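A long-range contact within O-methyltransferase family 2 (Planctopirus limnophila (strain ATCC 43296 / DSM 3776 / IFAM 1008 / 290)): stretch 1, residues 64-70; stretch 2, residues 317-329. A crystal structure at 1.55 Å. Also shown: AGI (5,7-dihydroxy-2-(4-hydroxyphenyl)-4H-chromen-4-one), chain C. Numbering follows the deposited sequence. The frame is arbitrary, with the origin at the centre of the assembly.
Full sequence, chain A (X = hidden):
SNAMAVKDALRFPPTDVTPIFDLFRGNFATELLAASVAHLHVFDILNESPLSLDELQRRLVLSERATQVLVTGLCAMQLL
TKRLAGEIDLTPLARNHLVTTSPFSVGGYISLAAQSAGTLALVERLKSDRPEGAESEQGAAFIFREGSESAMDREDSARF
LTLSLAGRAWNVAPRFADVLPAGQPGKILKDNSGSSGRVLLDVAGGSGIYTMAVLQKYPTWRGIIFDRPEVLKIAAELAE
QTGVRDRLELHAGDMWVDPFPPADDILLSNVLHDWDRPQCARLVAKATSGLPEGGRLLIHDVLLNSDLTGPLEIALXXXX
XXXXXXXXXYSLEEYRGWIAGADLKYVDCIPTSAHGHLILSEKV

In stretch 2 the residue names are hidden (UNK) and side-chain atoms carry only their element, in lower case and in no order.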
# COMPACT_ATOMS: atom_id res chain seq x y z
N GLU A 64 -7.75 -22.23 9.64
CA GLU A 64 -6.31 -22.32 9.46
C GLU A 64 -5.84 -21.39 8.36
O GLU A 64 -4.84 -20.69 8.52
CB GLU A 64 -5.89 -23.76 9.11
CG GLU A 64 -4.37 -24.04 9.25
CD GLU A 64 -3.52 -23.92 7.93
OE1 GLU A 64 -4.08 -23.73 6.81
OE2 GLU A 64 -2.27 -24.04 8.03
N ARG A 65 -6.56 -21.36 7.24
CA ARG A 65 -6.12 -20.52 6.13
C ARG A 65 -6.20 -19.05 6.52
O ARG A 65 -5.24 -18.29 6.29
CB ARG A 65 -6.97 -20.80 4.88
CG ARG A 65 -6.49 -19.97 3.65
CD ARG A 65 -7.27 -20.29 2.38
NE ARG A 65 -8.67 -19.94 2.49
CZ ARG A 65 -9.31 -19.13 1.65
NH1 ARG A 65 -8.66 -18.55 0.64
NH2 ARG A 65 -10.61 -18.92 1.83
N ALA A 66 -7.32 -18.63 7.11
CA ALA A 66 -7.46 -17.23 7.49
C ALA A 66 -6.40 -16.84 8.51
O ALA A 66 -5.82 -15.74 8.43
CB ALA A 66 -8.86 -16.95 8.06
N THR A 67 -6.11 -17.74 9.46
CA THR A 67 -5.10 -17.40 10.46
C THR A 67 -3.71 -17.29 9.81
O THR A 67 -2.94 -16.37 10.14
CB THR A 67 -5.12 -18.40 11.61
OG1 THR A 67 -6.44 -18.46 12.17
CG2 THR A 67 -4.15 -17.95 12.72
N GLN A 68 -3.41 -18.20 8.87
CA GLN A 68 -2.11 -18.15 8.20
C GLN A 68 -1.94 -16.85 7.43
O GLN A 68 -0.87 -16.24 7.50
CB GLN A 68 -1.88 -19.33 7.25
CG GLN A 68 -1.72 -20.69 7.87
CD GLN A 68 -0.32 -21.00 8.36
OE1 GLN A 68 0.48 -20.11 8.66
NE2 GLN A 68 -0.00 -22.29 8.42
N VAL A 69 -2.95 -16.44 6.65
CA VAL A 69 -2.70 -15.24 5.85
C VAL A 69 -2.59 -14.01 6.75
O VAL A 69 -1.82 -13.09 6.46
CB VAL A 69 -3.75 -15.02 4.73
CG1 VAL A 69 -3.88 -16.28 3.85
CG2 VAL A 69 -5.10 -14.62 5.25
N LEU A 70 -3.33 -13.98 7.86
CA LEU A 70 -3.26 -12.86 8.80
C LEU A 70 -1.90 -12.82 9.47
O LEU A 70 -1.26 -11.77 9.54
CB LEU A 70 -4.40 -12.99 9.83
CG LEU A 70 -4.41 -11.89 10.89
CD1 LEU A 70 -5.83 -11.43 11.25
CD2 LEU A 70 -3.75 -12.39 12.14
N UNK A 317 -0.04 -9.81 -1.62
CA UNK A 317 -0.67 -10.50 -2.74
C UNK A 317 -1.43 -11.73 -2.24
O UNK A 317 -2.53 -12.03 -2.73
c UNK A 317 -0.09 -11.60 -4.97
c UNK A 317 -1.31 -11.28 -5.55
c UNK A 317 -1.75 -11.94 -6.69
c UNK A 317 0.41 -10.87 -3.76
c UNK A 317 0.68 -12.57 -5.55
c UNK A 317 0.25 -13.24 -6.69
c UNK A 317 -0.97 -12.93 -7.23
o UNK A 317 -1.38 -13.58 -8.37
N UNK A 318 -0.89 -12.42 -1.23
CA UNK A 318 -1.58 -13.56 -0.62
C UNK A 318 -2.94 -13.16 -0.04
O UNK A 318 -3.92 -13.92 -0.14
c UNK A 318 -0.70 -14.17 0.45
o UNK A 318 -1.20 -15.45 0.78
N UNK A 319 -3.02 -11.98 0.58
CA UNK A 319 -4.31 -11.49 1.06
C UNK A 319 -5.28 -11.26 -0.08
O UNK A 319 -6.48 -11.51 0.07
c UNK A 319 -4.51 -11.03 4.23
c UNK A 319 -2.83 -9.16 3.77
c UNK A 319 -3.49 -10.47 3.22
c UNK A 319 -4.14 -10.21 1.87
N UNK A 320 -4.79 -10.76 -1.23
CA UNK A 320 -5.66 -10.64 -2.40
C UNK A 320 -6.16 -12.01 -2.85
O UNK A 320 -7.34 -12.17 -3.15
c UNK A 320 -4.92 -9.96 -3.56
N UNK A 321 -5.27 -13.00 -2.91
CA UNK A 321 -5.68 -14.35 -3.32
C UNK A 321 -6.65 -14.96 -2.32
O UNK A 321 -7.63 -15.63 -2.70
c UNK A 321 -3.49 -14.82 -4.62
c UNK A 321 -2.22 -15.65 -4.52
c UNK A 321 -4.17 -14.98 -6.01
c UNK A 321 -4.45 -15.24 -3.49
N UNK A 322 -6.40 -14.75 -1.03
CA UNK A 322 -7.31 -15.24 -0.00
C UNK A 322 -8.70 -14.63 -0.18
O UNK A 322 -9.72 -15.31 -0.00
c UNK A 322 -8.55 -14.16 2.99
c UNK A 322 -7.83 -16.46 3.02
c UNK A 322 -9.46 -14.42 4.01
c UNK A 322 -8.75 -16.73 4.03
c UNK A 322 -9.56 -15.70 4.53
c UNK A 322 -7.72 -15.18 2.50
c UNK A 322 -6.76 -14.90 1.38
N UNK A 323 -8.74 -13.35 -0.57
CA UNK A 323 -10.01 -12.64 -0.70
C UNK A 323 -10.80 -13.11 -1.91
O UNK A 323 -12.03 -13.01 -1.91
o UNK A 323 -9.15 -10.65 0.34
c UNK A 323 -9.79 -11.13 -0.82
N UNK A 324 -10.11 -13.58 -2.95
CA UNK A 324 -10.74 -13.88 -4.23
C UNK A 324 -10.88 -15.36 -4.54
O UNK A 324 -11.62 -15.70 -5.48
c UNK A 324 -9.94 -13.22 -5.36
c UNK A 324 -11.26 -11.17 -5.82
c UNK A 324 -8.83 -11.19 -6.30
c UNK A 324 -9.91 -11.69 -5.37
N UNK A 325 -10.19 -16.23 -3.81
CA UNK A 325 -10.08 -17.64 -4.17
C UNK A 325 -10.15 -18.48 -2.90
O UNK A 325 -10.34 -17.94 -1.80
o UNK A 325 -7.71 -18.03 -3.96
c UNK A 325 -8.78 -17.96 -4.90
c UNK A 325 -8.43 -16.92 -5.96
N UNK A 326 -9.98 -19.80 -3.06
CA UNK A 326 -9.94 -20.73 -1.94
C UNK A 326 -8.53 -20.96 -1.40
O UNK A 326 -8.36 -21.70 -0.42
c UNK A 326 -10.56 -22.06 -2.36
o UNK A 326 -12.18 -24.34 -2.84
o UNK A 326 -13.82 -23.16 -3.66
c UNK A 326 -12.72 -23.24 -3.07
c UNK A 326 -12.05 -21.92 -2.65
N UNK A 327 -7.52 -20.32 -1.99
CA UNK A 327 -6.16 -20.56 -1.56
C UNK A 327 -5.44 -19.35 -0.96
O UNK A 327 -6.04 -18.50 -0.29
N UNK A 328 -4.14 -19.30 -1.21
CA UNK A 328 -3.26 -18.25 -0.74
C UNK A 328 -1.91 -18.49 -1.41
O UNK A 328 -1.73 -19.49 -2.12
n UNK A 328 -0.10 -22.28 4.14
c UNK A 328 -0.29 -21.14 3.47
c UNK A 328 -2.55 -19.62 1.34
c UNK A 328 -1.86 -19.37 2.72
n UNK A 328 0.74 -20.57 2.82
n UNK A 328 -1.50 -20.59 3.44
c UNK A 328 -3.13 -18.27 0.79
N UNK A 329 -0.96 -17.57 -1.20
CA UNK A 329 0.40 -17.88 -1.63
C UNK A 329 0.98 -18.97 -0.74
O UNK A 329 0.67 -19.04 0.46
c UNK A 329 1.30 -16.63 -1.59
CAG AGI C . -9.88 -11.92 -9.91
CAE AGI C . -11.05 -11.18 -9.85
CAM AGI C . -12.26 -11.85 -9.67
OAB AGI C . -13.40 -11.10 -9.61
CAF AGI C . -12.30 -13.25 -9.56
CAH AGI C . -11.12 -13.99 -9.62
CAP AGI C . -9.91 -13.32 -9.80
CAQ AGI C . -8.58 -13.99 -9.88
OAL AGI C . -7.53 -13.10 -9.77
CAJ AGI C . -8.39 -15.37 -10.05
CAR AGI C . -7.08 -15.89 -10.11
OAA AGI C . -6.88 -17.12 -10.29
CAT AGI C . -5.91 -14.93 -10.00
CAS AGI C . -6.23 -13.50 -9.82
CAK AGI C . -5.22 -12.55 -9.70
CAN AGI C . -3.90 -12.95 -9.75
OAC AGI C . -2.96 -11.98 -9.64
CAI AGI C . -3.52 -14.29 -9.92
CAO AGI C . -4.46 -15.30 -10.05
OAD AGI C . -4.02 -16.56 -10.22
O HOH W 1 -3.40 -22.35 4.48
O HOH W 2 -12.13 -15.99 1.04

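Position 317 carries one carbon, then a ring of six carbons bearing an oxygen, and it lies out of reach of stretch 1. A phenol of this kind is tyrosine, Tyr317; its OH lies 2.6 Å from OAC of the bound AGI, a hydrogen bond in which either could be the donor. At position 318 there is one carbon and one oxygen, the atoms of serine. The OG of Ser318 is 4.2 Å from Val69 CG1.

Position 319 has four carbons forked at the second, and one branch end reaches the side chain of Val69. The fork at the second carbon marks leucine, and Leu319 CD2 lies 3.8 Å from Val69 CG2. A single carbon at position 320, remote from stretch 1, makes it Ala320. Position 321 repeats the four-carbon fork, but its end leads away from the other helix; it is Leu321.

At position 322 one carbon bears a six-carbon ring without a heteroatom, and the ring packs against Arg65, Ala66 and Val69. This is phenylalanine. Val69 CG2 sits over one face of the Phe322 ring, 4.0 Å from its centroid in a CH-pi contact, while Ala66 CB lies 3.8 Å from Phe322 CZ.

One carbon and one oxygen at position 323, pointing away from stretch 1, identify Ser323, whose OG donates to the Leu319 O one turn back at 2.8 Å. Position 324 is again four carbons forked at the second, also directed away: Leu324, with CD1 3.8 Å from AGI CAG.

The first carbon at position 325 carries both an oxygen and a carbon, the branching of threonine. Thr325 leaves helical geometry, and its OG1 donates to Leu321 O at 2.7 Å. Position 326 has three carbons, the third holding two oxygens; this carboxylate is Glu326, and its CA-to-CB bond points away from stretch 1. No side-chain atom follows CA at position 327, so it is Gly327; its N donates to Thr325 OG1 at 3.0 Å, bracing the turn.

Position 328 extends three carbons, a nitrogen and a carbon bearing two more nitrogens, running beside Gln68 and Val69. The guanidinium establishes arginine. Arg328 CB lies 3.7 Å from Val69 CG1, and a water accepts from Arg328 NE at 2.8 Å and donates to Glu64 OE1 at 2.8 Å. Position 329 has one carbon, out of contact: Ala329, whose N donates to Ser318 OG at 2.9 Å.

The contact joins two nearly antiparallel helices, their axes 10.1 Å apart at closest approach, through an apolar patch and a polar anchor. Val69 points into the patch, touching Leu319, Phe322 and the aliphatic start of Arg328. Arg65 supplies the anchor: its NH1 donates to Gly327 O at 2.8 Å and to Thr325 O at 3.0 Å, both near the guanidinium plane, because the chain beyond the helix turns these carbonyls toward it. Phe322 CD1 covers one guanidinium face and Glu326 C the opposite one, so the cation is held between ring and backbone.

Stretch 2, residues 317-329: YSLALFSLTEGRA
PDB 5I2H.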